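Local coordinates for twin-arginine translocation pathway signal protein (Burkholderia phytofirmans, PDB 2RJO) that probably serves as the periplasmic sugar-binding component of a bacterial transport system, holding beta-D-galactopyranose in the cleft between its two lobes, at residues Val34-Val39 and Met263-Lys268; Ala56-Thr61 and Val81-Lys86; Gln128-Met133 and Ala156-Ala161; Val140-Ile145 and Gln181-Ile186; Pro235-Ile240 and Thr294-Val299. All coordinates share one frame; numbering follows the deposited sequence.

Overall arrangement
All five contacts are apolar and differ mainly in burial and in the elements they join. Contacts 1 and 2 belong to one lobe, where Val39 of strand 38-42 packs on Leu57 of helix 47-60. Contact 1 is the most exposed of the set, whereas contact 2 joins two helices through a buried leucine. In the other lobe, contacts 3 and 4 use the two faces of strand 137-143: Leu158 rests on Ala141, while Leu142 meets helix 180-194. Contact 5, which buries the largest area, packs the late helix 296-302 on helix 234-241. A single leucine leads contacts 1, 2 and 4, a phenylalanine contact 3, and Leu237 shares the lead with Val296 in contact 5.

Contact 1 of 5, residues Val34-Val39 and Met263-Lys268; sequences VGLPYV and MGLQAK
Leu265 meets Val34 and Leu36 in a small aliphatic contact at the periphery of one lobe, where the last turn of helix 253-268 faces the turn between helix 18-34 and strand 38-42. The side chains approach tip to tip. Leu36 CD1 comes within 3.5 Å of Leu265 CD2, closer than carbons usually pack, and lies 3.9 Å from Leu265 CD1, so it meets both branches of the leucine. Val34 reaches the same CD2 methyl with CG2, at 4.0 Å. In Leu265 the CG is anti to the backbone N (chi1 -176°), which brings the fork out toward the turn.

Between the two contacting residues, Gly35 reverses the chain. Its positive phi of 63°, with two bonds back into the last helical turn, makes a Schellman motif, and glycine suits a conformation that a side chain would disfavour. The turn lets Val34 and Leu36 point to the same partner, after which Pro37 leads into the strand at Tyr38. Leu8 of strand 7-12 also touches both Val34 and Leu36, and Phe30 of helix 18-34 packs on Leu265. On the other side of helix 253-268, Met263 and Ala267 rest on strand 110-115, tying the turn to a helix that covers the sheet.

Leu265 is buried, but Val34 is exposed and Leu36 partly so. With methyl groups alone in touch, the join depends on shape and on removing carbon surface from water rather than on directional bonds.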
# COMPACT_ATOMS: atom_id res chain seq x y z
N VAL A 34 -6.02 22.18 6.84
CA VAL A 34 -6.57 22.50 8.15
C VAL A 34 -5.67 23.41 8.98
O VAL A 34 -6.00 23.76 10.10
CB VAL A 34 -6.88 21.23 8.97
CG1 VAL A 34 -7.99 20.44 8.28
CG2 VAL A 34 -5.63 20.38 9.12
N GLY A 35 -4.53 23.79 8.41
CA GLY A 35 -3.60 24.66 9.11
C GLY A 35 -3.02 24.11 10.39
O GLY A 35 -2.85 24.85 11.36
N LEU A 36 -2.71 22.81 10.42
CA LEU A 36 -2.12 22.20 11.61
C LEU A 36 -0.70 21.73 11.32
O LEU A 36 -0.37 21.33 10.20
CB LEU A 36 -2.97 21.01 12.09
CG LEU A 36 -4.40 21.30 12.54
CD1 LEU A 36 -5.15 20.01 12.73
CD2 LEU A 36 -4.40 22.10 13.83
N PRO A 37 0.18 21.79 12.32
CA PRO A 37 1.56 21.35 12.12
C PRO A 37 1.61 19.89 11.69
O PRO A 37 0.82 19.06 12.17
CB PRO A 37 2.22 21.61 13.48
CG PRO A 37 1.07 21.47 14.44
CD PRO A 37 -0.04 22.20 13.72
N TYR A 38 2.53 19.58 10.79
CA TYR A 38 2.69 18.24 10.25
C TYR A 38 4.04 17.64 10.60
O TYR A 38 5.05 18.34 10.58
CB TYR A 38 2.53 18.27 8.74
CG TYR A 38 2.79 16.94 8.11
CD1 TYR A 38 1.99 15.84 8.43
CD2 TYR A 38 3.83 16.76 7.21
CE1 TYR A 38 2.22 14.60 7.87
CE2 TYR A 38 4.08 15.51 6.63
CZ TYR A 38 3.26 14.44 6.97
OH TYR A 38 3.48 13.20 6.41
N VAL A 39 4.06 16.34 10.91
CA VAL A 39 5.29 15.64 11.27
C VAL A 39 5.41 14.30 10.57
O VAL A 39 4.67 13.36 10.88
CB VAL A 39 5.37 15.40 12.78
CG1 VAL A 39 6.68 14.73 13.14
CG2 VAL A 39 5.23 16.71 13.51
N MSE A 263 -9.96 11.48 9.01
CA MSE A 263 -10.83 10.67 9.85
C MSE A 263 -10.44 10.87 11.31
O MSE A 263 -11.28 11.14 12.18
CB MSE A 263 -10.67 9.18 9.53
CG MSE A 263 -11.33 8.71 8.26
SE MSE A 263 -10.91 7.00 7.87
CE MSE A 263 -10.44 7.18 6.22
N GLY A 264 -9.14 10.74 11.57
CA GLY A 264 -8.63 10.89 12.91
C GLY A 264 -8.91 12.25 13.52
O GLY A 264 -9.29 12.33 14.68
N LEU A 265 -8.72 13.32 12.74
CA LEU A 265 -8.94 14.66 13.24
C LEU A 265 -10.42 14.93 13.54
O LEU A 265 -10.74 15.57 14.54
CB LEU A 265 -8.40 15.71 12.26
CG LEU A 265 -8.46 17.20 12.67
CD1 LEU A 265 -7.79 17.40 14.03
CD2 LEU A 265 -7.78 18.06 11.60
N GLN A 266 -11.30 14.43 12.68
CA GLN A 266 -12.73 14.61 12.88
C GLN A 266 -13.22 13.80 14.06
O GLN A 266 -14.22 14.14 14.68
CB GLN A 266 -13.50 14.23 11.62
CG GLN A 266 -13.33 15.22 10.50
CD GLN A 266 -14.39 15.11 9.42
OE1 GLN A 266 -15.57 14.93 9.72
NE2 GLN A 266 -13.97 15.23 8.17
N ALA A 267 -12.52 12.72 14.39
CA ALA A 267 -12.91 11.91 15.53
C ALA A 267 -12.53 12.70 16.78
O ALA A 267 -13.33 12.82 17.70
CB ALA A 267 -12.20 10.57 15.51
N LYS A 268 -11.32 13.25 16.78
CA LYS A 268 -10.82 14.03 17.91
C LYS A 268 -11.67 15.26 18.17
O LYS A 268 -11.87 15.65 19.32
CB LYS A 268 -9.37 14.47 17.67
CG LYS A 268 -8.78 15.29 18.82
CD LYS A 268 -7.37 15.76 18.51
CE LYS A 268 -6.84 16.67 19.62
NZ LYS A 268 -6.80 16.02 20.96

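Contact 2 of 5, residues Ala56-Thr61 and Val81-Lys86; sequences ALLQKT and VEACSK
Leu58 carries this helix-to-helix contact, inserting its branched end against the backbone and small side chains of Ala83 and Cys84. Its CG is anti to the carbonyl carbon (chi1 -72°), and the chain then continues extended, with chi2 at 176°. That reach places CD1 over the Ala83 peptide, 3.5 Å from Ala83 O, while the Ala83 CB methyl lies 3.7 Å from the same CD1 atom. The other branch is looser: Cys84 SG lies beside Leu58 CD2 at 4.5 Å, the limit of contact. Alanine suits this place because a single methyl lets the leucine reach the helix backbone.

One turn later, the chain leaves helix 47-60. There Thr61 OG1 donates to Leu57 O at 2.8 Å, approaching from 28° outside the carbonyl plane. The hydroxyl thereby occupies an acceptor at the end of the helix, where the main-chain bond from Thr61 N to the same oxygen is weak.

Leu58 also touches Leu65 of strand 65-69. Helices 47-60 and 74-87 precede and follow that strand, linking it to strands 38-42 and 90-94, so the arrangement is that of consecutive beta-alpha-beta crossovers in the Rossmann-like lobe of a periplasmic binding protein.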
# COMPACT_ATOMS: atom_id res chain seq x y z
N ALA A 56 8.07 9.09 21.32
CA ALA A 56 8.68 10.38 21.56
C ALA A 56 7.71 11.52 21.22
O ALA A 56 7.65 12.53 21.94
CB ALA A 56 9.96 10.52 20.73
N LEU A 57 6.95 11.35 20.14
CA LEU A 57 6.00 12.37 19.71
C LEU A 57 4.78 12.42 20.64
O LEU A 57 4.27 13.49 20.96
CB LEU A 57 5.56 12.10 18.26
CG LEU A 57 5.06 13.26 17.38
CD1 LEU A 57 4.72 12.76 15.98
CD2 LEU A 57 3.85 13.87 18.01
N LEU A 58 4.31 11.25 21.07
CA LEU A 58 3.16 11.21 21.96
C LEU A 58 3.50 11.97 23.24
O LEU A 58 2.63 12.59 23.84
CB LEU A 58 2.78 9.77 22.28
CG LEU A 58 2.13 8.94 21.17
CD1 LEU A 58 1.91 7.52 21.66
CD2 LEU A 58 0.79 9.54 20.76
N GLN A 59 4.77 11.93 23.63
CA GLN A 59 5.25 12.62 24.83
C GLN A 59 5.35 14.13 24.69
O GLN A 59 4.91 14.87 25.58
CB GLN A 59 6.62 12.10 25.24
CG GLN A 59 6.63 10.75 25.92
CD GLN A 59 8.01 10.41 26.43
OE1 GLN A 59 8.57 11.14 27.27
NE2 GLN A 59 8.58 9.32 25.93
N LYS A 60 5.94 14.60 23.59
CA LYS A 60 6.09 16.03 23.36
C LYS A 60 4.79 16.75 23.04
O LYS A 60 4.74 17.97 23.06
CB LYS A 60 7.09 16.30 22.23
CG LYS A 60 8.54 16.11 22.63
CD LYS A 60 8.94 16.95 23.86
CE LYS A 60 8.87 18.45 23.56
NZ LYS A 60 8.98 19.22 24.84
N THR A 61 3.73 16.00 22.74
CA THR A 61 2.45 16.63 22.44
C THR A 61 1.45 16.38 23.56
O THR A 61 0.30 16.80 23.48
CB THR A 61 1.83 16.09 21.12
OG1 THR A 61 1.71 14.67 21.18
CG2 THR A 61 2.70 16.48 19.92
N VAL A 81 -1.14 1.21 18.60
CA VAL A 81 -2.51 1.52 19.00
C VAL A 81 -2.63 1.61 20.52
O VAL A 81 -3.38 2.44 21.03
CB VAL A 81 -3.48 0.45 18.49
CG1 VAL A 81 -4.85 0.65 19.11
CG2 VAL A 81 -3.55 0.49 16.98
N GLU A 82 -1.90 0.76 21.23
CA GLU A 82 -1.93 0.76 22.69
C GLU A 82 -1.34 2.06 23.19
O GLU A 82 -1.88 2.69 24.09
CB GLU A 82 -1.13 -0.41 23.24
CG GLU A 82 -1.90 -1.71 23.43
CD GLU A 82 -1.00 -2.94 23.39
OE1 GLU A 82 0.22 -2.82 23.68
OE2 GLU A 82 -1.52 -4.04 23.07
N ALA A 83 -0.21 2.47 22.59
CA ALA A 83 0.47 3.70 22.98
C ALA A 83 -0.41 4.93 22.76
O ALA A 83 -0.45 5.84 23.59
CB ALA A 83 1.77 3.83 22.20
N CYS A 84 -1.12 4.97 21.64
CA CYS A 84 -1.99 6.11 21.35
C CYS A 84 -3.17 6.14 22.31
O CYS A 84 -3.53 7.20 22.82
CB CYS A 84 -2.52 6.02 19.91
SG CYS A 84 -1.26 6.19 18.64
N SER A 85 -3.75 4.98 22.55
CA SER A 85 -4.90 4.84 23.43
C SER A 85 -4.63 5.36 24.84
O SER A 85 -5.47 6.04 25.43
CB SER A 85 -5.33 3.38 23.51
OG SER A 85 -6.51 3.23 24.28
N LYS A 86 -3.46 5.05 25.39
CA LYS A 86 -3.10 5.50 26.73
C LYS A 86 -2.74 6.98 26.74
O LYS A 86 -2.90 7.65 27.76
CB LYS A 86 -1.93 4.69 27.27
CG LYS A 86 -2.28 3.25 27.59
CD LYS A 86 -1.03 2.42 27.78
CE LYS A 86 -1.37 1.00 28.17
NZ LYS A 86 -0.15 0.15 28.20

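Contact 3 of 5, residues Gln128-Met133 and Ala156-Ala161; sequences QLFKSM and AGLDAA
The Phe130 ring turns one edge toward Ala161, whose carbonyl carbon lies in the ring plane, 3.6 Å from Phe130 CE2. Two methyls approach the ring obliquely: Ala161 CB comes to 3.5 Å from Phe130 CE2, and Leu158 CD1 lies 4.0 Å from Phe130 CZ. The ring of Phe165 also meets that of Phe130, with their planes inclined by about 55°. Phe130 reaches this position with CG anti to the carbonyl carbon (chi1 -58°), while Leu158 crosses it at about a right angle and offers its CD1 branch.

Helices 118-132 and 149-163 precede and follow strand 137-143, and they pack beside each other on one face of the parallel sheet in this Rossmann-like lobe. Phe130 touches Val139 of that strand, and Leu158 touches Ala141 two residues farther along. A large aromatic bridges the gap between the helices, whereas Ala161, with only a methyl, lets the ring come close to the helix backbone.

At the end of helix 118-132, Gln128 O accepts from both Ser132 N and Ser132 OG, which come from opposite faces of its carbonyl plane; the hydroxyl bond measures 3.2 Å.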
# COMPACT_ATOMS: atom_id res chain seq x y z
N GLN A 128 -4.43 -10.67 -15.78
CA GLN A 128 -4.08 -9.86 -16.94
C GLN A 128 -2.73 -10.30 -17.48
O GLN A 128 -2.53 -10.34 -18.69
CB GLN A 128 -4.01 -8.38 -16.55
CG GLN A 128 -3.52 -7.48 -17.67
CD GLN A 128 -4.47 -7.46 -18.87
OE1 GLN A 128 -5.56 -6.88 -18.81
NE2 GLN A 128 -4.07 -8.12 -19.95
N LEU A 129 -1.80 -10.60 -16.57
CA LEU A 129 -0.47 -11.04 -16.95
C LEU A 129 -0.52 -12.36 -17.72
O LEU A 129 0.12 -12.52 -18.76
CB LEU A 129 0.40 -11.20 -15.70
CG LEU A 129 1.79 -11.79 -15.92
CD1 LEU A 129 2.65 -10.80 -16.69
CD2 LEU A 129 2.43 -12.13 -14.58
N PHE A 130 -1.31 -13.31 -17.23
CA PHE A 130 -1.41 -14.60 -17.89
C PHE A 130 -2.10 -14.48 -19.24
O PHE A 130 -1.81 -15.26 -20.15
CB PHE A 130 -2.16 -15.60 -17.01
CG PHE A 130 -1.52 -15.81 -15.66
CD1 PHE A 130 -0.15 -15.62 -15.47
CD2 PHE A 130 -2.29 -16.23 -14.58
CE1 PHE A 130 0.44 -15.83 -14.22
CE2 PHE A 130 -1.71 -16.45 -13.32
CZ PHE A 130 -0.34 -16.25 -13.14
N LYS A 131 -3.01 -13.53 -19.38
CA LYS A 131 -3.68 -13.36 -20.66
C LYS A 131 -2.61 -12.93 -21.65
O LYS A 131 -2.50 -13.48 -22.75
CB LYS A 131 -4.76 -12.28 -20.60
CG LYS A 131 -5.89 -12.53 -19.60
CD LYS A 131 -6.55 -13.88 -19.82
CE LYS A 131 -7.89 -13.98 -19.10
NZ LYS A 131 -8.93 -13.14 -19.76
N SER A 132 -1.80 -11.96 -21.24
CA SER A 132 -0.74 -11.45 -22.10
C SER A 132 0.20 -12.54 -22.56
O SER A 132 0.77 -12.46 -23.65
CB SER A 132 0.08 -10.38 -21.36
OG SER A 132 -0.70 -9.22 -21.13
N MSE A 133 0.36 -13.57 -21.74
CA MSE A 133 1.25 -14.69 -22.06
C MSE A 133 0.56 -15.75 -22.92
O MSE A 133 1.17 -16.75 -23.28
CB MSE A 133 1.75 -15.35 -20.77
CG MSE A 133 2.65 -14.49 -19.90
SE MSE A 133 2.81 -15.19 -18.23
CE MSE A 133 3.35 -13.90 -17.39
N ALA A 156 -1.86 -14.41 -2.35
CA ALA A 156 -2.99 -15.33 -2.34
C ALA A 156 -3.76 -15.11 -3.63
O ALA A 156 -4.29 -16.06 -4.22
CB ALA A 156 -3.88 -15.05 -1.12
N GLY A 157 -3.82 -13.85 -4.07
CA GLY A 157 -4.50 -13.54 -5.31
C GLY A 157 -3.77 -14.17 -6.49
O GLY A 157 -4.40 -14.64 -7.44
N LEU A 158 -2.43 -14.18 -6.42
CA LEU A 158 -1.61 -14.76 -7.48
C LEU A 158 -1.88 -16.25 -7.57
O LEU A 158 -2.26 -16.76 -8.62
CB LEU A 158 -0.12 -14.54 -7.19
CG LEU A 158 0.90 -15.27 -8.10
CD1 LEU A 158 0.71 -14.83 -9.55
CD2 LEU A 158 2.32 -14.96 -7.64
N ASP A 159 -1.70 -16.94 -6.44
CA ASP A 159 -1.93 -18.39 -6.39
C ASP A 159 -3.29 -18.81 -6.91
O ASP A 159 -3.46 -19.95 -7.36
CB ASP A 159 -1.76 -18.90 -4.95
CG ASP A 159 -0.35 -18.71 -4.41
OD1 ASP A 159 0.60 -18.60 -5.22
OD2 ASP A 159 -0.19 -18.68 -3.17
N ALA A 160 -4.28 -17.91 -6.83
CA ALA A 160 -5.63 -18.22 -7.30
C ALA A 160 -5.73 -18.07 -8.81
O ALA A 160 -6.46 -18.81 -9.48
CB ALA A 160 -6.63 -17.30 -6.62
N ALA A 161 -5.00 -17.11 -9.36
CA ALA A 161 -5.01 -16.90 -10.80
C ALA A 161 -4.33 -18.10 -11.45
O ALA A 161 -4.71 -18.54 -12.53
CB ALA A 161 -4.28 -15.61 -11.13

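Contact 4 of 5, residues Val140-Ile145 and Gln181-Ile186; sequences VALGGI and QKAFPI
Leu142 contributes most of the buried surface here, projecting from strand 137-143 onto Ala183 and Ile186 of helix 180-194. The setting is a beta-alpha-beta crossover: the helix connects strand 168-175 to strand 198-203 and, in doing so, passes over the intervening strand 137-143.

Its two branches divide the work. Leu142 CD1 lies 4.0 Å from Ala183 CB, and Leu142 CD2 lies 3.9 Å from Ile186 CG2. Leu142 and Ile186 run past each other in opposite directions, bringing their methyls alongside. In Ile186, the CG2 methyl stands anti to the backbone N, so it is this branch that faces the leucine. Ala183, one turn earlier, is short enough for the helix to sit close to the strand, with the CA atoms of Leu142 and Ala183 7.2 Å apart.

Trp190 and Ala212 also touch Leu142, while its backbone bonds to Trp202 and Ala204 hold the strand in the sheet. The strand ends at Gly143, and Gly144 leads to Ile145, which touches the pocket residues Arg13 and Trp178; the side chain of Ala183 itself lies about 12 Å from the bound galactose. Phe184 starts away from the strand and touches Glu214 and Ala215 of helix 206-218. The helix kinks at Pro185, whose ring nitrogen has no hydrogen to donate, and next to it Ile186 N makes a weak bond to Ala183 O at 3.2 Å.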
# COMPACT_ATOMS: atom_id res chain seq x y z
N VAL A 140 7.74 -15.94 -12.98
CA VAL A 140 8.46 -15.76 -11.73
C VAL A 140 7.68 -14.68 -10.97
O VAL A 140 7.10 -13.79 -11.60
CB VAL A 140 9.93 -15.30 -11.94
CG1 VAL A 140 10.74 -16.44 -12.51
CG2 VAL A 140 9.98 -14.10 -12.87
N ALA A 141 7.66 -14.75 -9.64
CA ALA A 141 6.92 -13.77 -8.85
C ALA A 141 7.70 -13.21 -7.66
O ALA A 141 8.38 -13.94 -6.94
CB ALA A 141 5.61 -14.37 -8.38
N LEU A 142 7.58 -11.90 -7.47
CA LEU A 142 8.26 -11.18 -6.40
C LEU A 142 7.26 -10.74 -5.34
O LEU A 142 6.29 -10.06 -5.65
CB LEU A 142 8.98 -9.96 -6.97
CG LEU A 142 10.14 -10.26 -7.92
CD1 LEU A 142 10.34 -9.08 -8.87
CD2 LEU A 142 11.41 -10.54 -7.11
N GLY A 143 7.50 -11.12 -4.09
CA GLY A 143 6.58 -10.76 -3.02
C GLY A 143 7.09 -9.74 -2.03
O GLY A 143 8.28 -9.44 -1.96
N GLY A 144 6.17 -9.18 -1.25
CA GLY A 144 6.55 -8.18 -0.25
C GLY A 144 6.91 -8.82 1.07
O GLY A 144 6.93 -10.05 1.17
N ILE A 145 7.20 -8.01 2.09
CA ILE A 145 7.56 -8.53 3.40
C ILE A 145 6.62 -9.67 3.78
O ILE A 145 5.40 -9.53 3.76
CB ILE A 145 7.51 -7.41 4.48
CG1 ILE A 145 8.57 -6.36 4.15
CG2 ILE A 145 7.75 -7.99 5.87
CD1 ILE A 145 8.50 -5.11 5.01
N GLN A 181 15.64 -2.39 -5.25
CA GLN A 181 17.06 -2.73 -5.16
C GLN A 181 17.28 -4.17 -4.72
O GLN A 181 18.35 -4.73 -4.92
CB GLN A 181 17.75 -1.78 -4.18
CG GLN A 181 19.25 -1.68 -4.36
CD GLN A 181 19.71 -0.24 -4.30
OE1 GLN A 181 18.95 0.66 -3.92
NE2 GLN A 181 20.97 -0.00 -4.68
N LYS A 182 16.26 -4.76 -4.11
CA LYS A 182 16.35 -6.15 -3.69
C LYS A 182 15.79 -7.02 -4.80
O LYS A 182 16.22 -8.16 -4.97
CB LYS A 182 15.59 -6.38 -2.38
CG LYS A 182 16.38 -5.97 -1.15
CD LYS A 182 15.58 -6.19 0.12
CE LYS A 182 16.38 -5.76 1.34
NZ LYS A 182 16.84 -4.34 1.20
N ALA A 183 14.85 -6.48 -5.58
CA ALA A 183 14.26 -7.23 -6.68
C ALA A 183 15.20 -7.34 -7.87
O ALA A 183 15.18 -8.33 -8.60
CB ALA A 183 12.96 -6.59 -7.12
N PHE A 184 16.03 -6.32 -8.06
CA PHE A 184 16.97 -6.29 -9.17
C PHE A 184 17.85 -7.55 -9.20
O PHE A 184 17.73 -8.35 -10.14
CB PHE A 184 17.83 -5.03 -9.06
CG PHE A 184 18.74 -4.80 -10.23
CD1 PHE A 184 18.26 -4.18 -11.40
CD2 PHE A 184 20.09 -5.15 -10.17
CE1 PHE A 184 19.11 -3.92 -12.47
CE2 PHE A 184 20.95 -4.89 -11.24
CZ PHE A 184 20.46 -4.28 -12.39
N PRO A 185 18.72 -7.76 -8.19
CA PRO A 185 19.57 -8.96 -8.22
C PRO A 185 18.82 -10.29 -8.24
O PRO A 185 19.37 -11.30 -8.66
CB PRO A 185 20.44 -8.80 -6.97
CG PRO A 185 19.59 -8.01 -6.05
CD PRO A 185 18.97 -6.98 -6.97
N ILE A 186 17.57 -10.29 -7.79
CA ILE A 186 16.80 -11.53 -7.80
C ILE A 186 16.33 -11.82 -9.24
O ILE A 186 16.29 -12.98 -9.66
CB ILE A 186 15.57 -11.43 -6.86
CG1 ILE A 186 16.02 -11.39 -5.40
CG2 ILE A 186 14.65 -12.62 -7.07
CD1 ILE A 186 14.88 -11.28 -4.40

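Contact 5 of 5, residues Pro235-Ile240 and Thr294-Val299; sequences PGLVAI and TNVQDV
Val296 has chi1 at 65°, which wedges CG1 between the backbone N and the carbonyl carbon and swings CG2 toward helix 234-241. There Val296 CG2 lies 3.7 Å from Leu237 O, a plain van der Waals contact with the helix backbone, and 4.1 Å from Ile240 CG2. Val299, one turn on, is set differently: its CG1 is anti to the backbone N (chi1 179°) and reaches the end of Leu237. Both Leu237 methyls, CD1 and CD2, are 3.8 Å from Val299 CG1, so the leucine fork closes on one valine methyl while the two side chains cross at about a right angle. Ile240 and Val296 instead slide past each other in opposite directions.

Helix 234-241 follows strand 227-228 at the edge of the four-stranded sheet. Strand 283-291 pairs with strand 110-115 of the first lobe and ends at Val291 against helix 234-241, consistent with one of the inter-lobe connections of the periplasmic binding protein fold; helix 296-302 packs at its far end. Val291 touches Leu237, Ile240 and Val299 and adds to the apolar cluster. Valine suits position 296 because its short side chain lays CG2 on Leu237 O, letting the CA atoms of Val296 and Leu237 sit 6.7 Å apart.

Asn295 stands at the N-cap position, but its side chain makes no capping bond. Instead, its OD1 accepts from Thr292 N, and its ND2 donates to Phe290 O, holding the turn that leads from the strand into the helix.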
# COMPACT_ATOMS: atom_id res chain seq x y z
N PRO A 235 5.91 6.62 -11.44
CA PRO A 235 6.93 5.90 -12.22
C PRO A 235 6.37 4.59 -12.77
O PRO A 235 6.77 4.14 -13.83
CB PRO A 235 8.03 5.65 -11.20
CG PRO A 235 7.89 6.77 -10.25
CD PRO A 235 6.38 6.82 -10.06
N GLY A 236 5.45 3.99 -12.02
CA GLY A 236 4.84 2.76 -12.48
C GLY A 236 3.95 3.06 -13.68
O GLY A 236 3.93 2.30 -14.65
N LEU A 237 3.23 4.17 -13.61
CA LEU A 237 2.33 4.58 -14.69
C LEU A 237 3.12 4.86 -15.96
O LEU A 237 2.66 4.55 -17.07
CB LEU A 237 1.55 5.84 -14.28
CG LEU A 237 0.56 5.69 -13.13
CD1 LEU A 237 -0.09 7.03 -12.81
CD2 LEU A 237 -0.49 4.66 -13.49
N VAL A 238 4.29 5.46 -15.81
CA VAL A 238 5.14 5.77 -16.96
C VAL A 238 5.53 4.46 -17.64
O VAL A 238 5.48 4.34 -18.87
CB VAL A 238 6.40 6.52 -16.52
CG1 VAL A 238 7.35 6.69 -17.69
CG2 VAL A 238 6.01 7.87 -15.97
N ALA A 239 5.91 3.47 -16.84
CA ALA A 239 6.29 2.18 -17.39
C ALA A 239 5.10 1.54 -18.10
O ALA A 239 5.28 0.79 -19.05
CB ALA A 239 6.79 1.26 -16.29
N ILE A 240 3.89 1.84 -17.66
CA ILE A 240 2.72 1.25 -18.31
C ILE A 240 2.47 1.90 -19.68
O ILE A 240 2.18 1.22 -20.66
CB ILE A 240 1.43 1.39 -17.46
CG1 ILE A 240 1.55 0.54 -16.19
CG2 ILE A 240 0.22 0.96 -18.28
CD1 ILE A 240 0.34 0.61 -15.31
N THR A 294 -5.04 1.06 -21.54
CA THR A 294 -6.31 1.60 -22.01
C THR A 294 -6.83 2.76 -21.17
O THR A 294 -7.50 3.66 -21.68
CB THR A 294 -7.38 0.51 -22.12
OG1 THR A 294 -7.72 0.02 -20.82
CG2 THR A 294 -6.85 -0.64 -22.97
N ASN A 295 -6.51 2.78 -19.88
CA ASN A 295 -6.96 3.88 -19.04
C ASN A 295 -5.79 4.58 -18.36
O ASN A 295 -6.00 5.44 -17.51
CB ASN A 295 -7.93 3.38 -17.97
CG ASN A 295 -7.24 2.58 -16.89
OD1 ASN A 295 -6.32 1.82 -17.17
ND2 ASN A 295 -7.69 2.73 -15.65
N VAL A 296 -4.57 4.23 -18.73
CA VAL A 296 -3.42 4.84 -18.07
C VAL A 296 -3.38 6.37 -18.16
O VAL A 296 -3.04 7.03 -17.19
CB VAL A 296 -2.09 4.29 -18.62
CG1 VAL A 296 -1.91 4.67 -20.08
CG2 VAL A 296 -0.94 4.82 -17.77
N GLN A 297 -3.73 6.92 -19.30
CA GLN A 297 -3.70 8.36 -19.45
C GLN A 297 -4.59 9.06 -18.42
O GLN A 297 -4.24 10.12 -17.91
CB GLN A 297 -4.10 8.76 -20.87
CG GLN A 297 -3.98 10.24 -21.17
CD GLN A 297 -5.22 11.02 -20.76
OE1 GLN A 297 -6.33 10.72 -21.21
NE2 GLN A 297 -5.03 12.03 -19.90
N ASP A 298 -5.74 8.47 -18.11
CA ASP A 298 -6.65 9.06 -17.13
C ASP A 298 -6.09 9.01 -15.72
O ASP A 298 -6.26 9.96 -14.95
CB ASP A 298 -8.01 8.36 -17.15
CG ASP A 298 -8.80 8.69 -18.37
OD1 ASP A 298 -8.92 9.89 -18.68
OD2 ASP A 298 -9.32 7.76 -19.01
N VAL A 299 -5.42 7.92 -15.38
CA VAL A 299 -4.85 7.81 -14.05
C VAL A 299 -3.69 8.79 -13.91
O VAL A 299 -3.54 9.42 -12.86
CB VAL A 299 -4.36 6.38 -13.76
CG1 VAL A 299 -3.75 6.32 -12.36
CG2 VAL A 299 -5.52 5.41 -13.87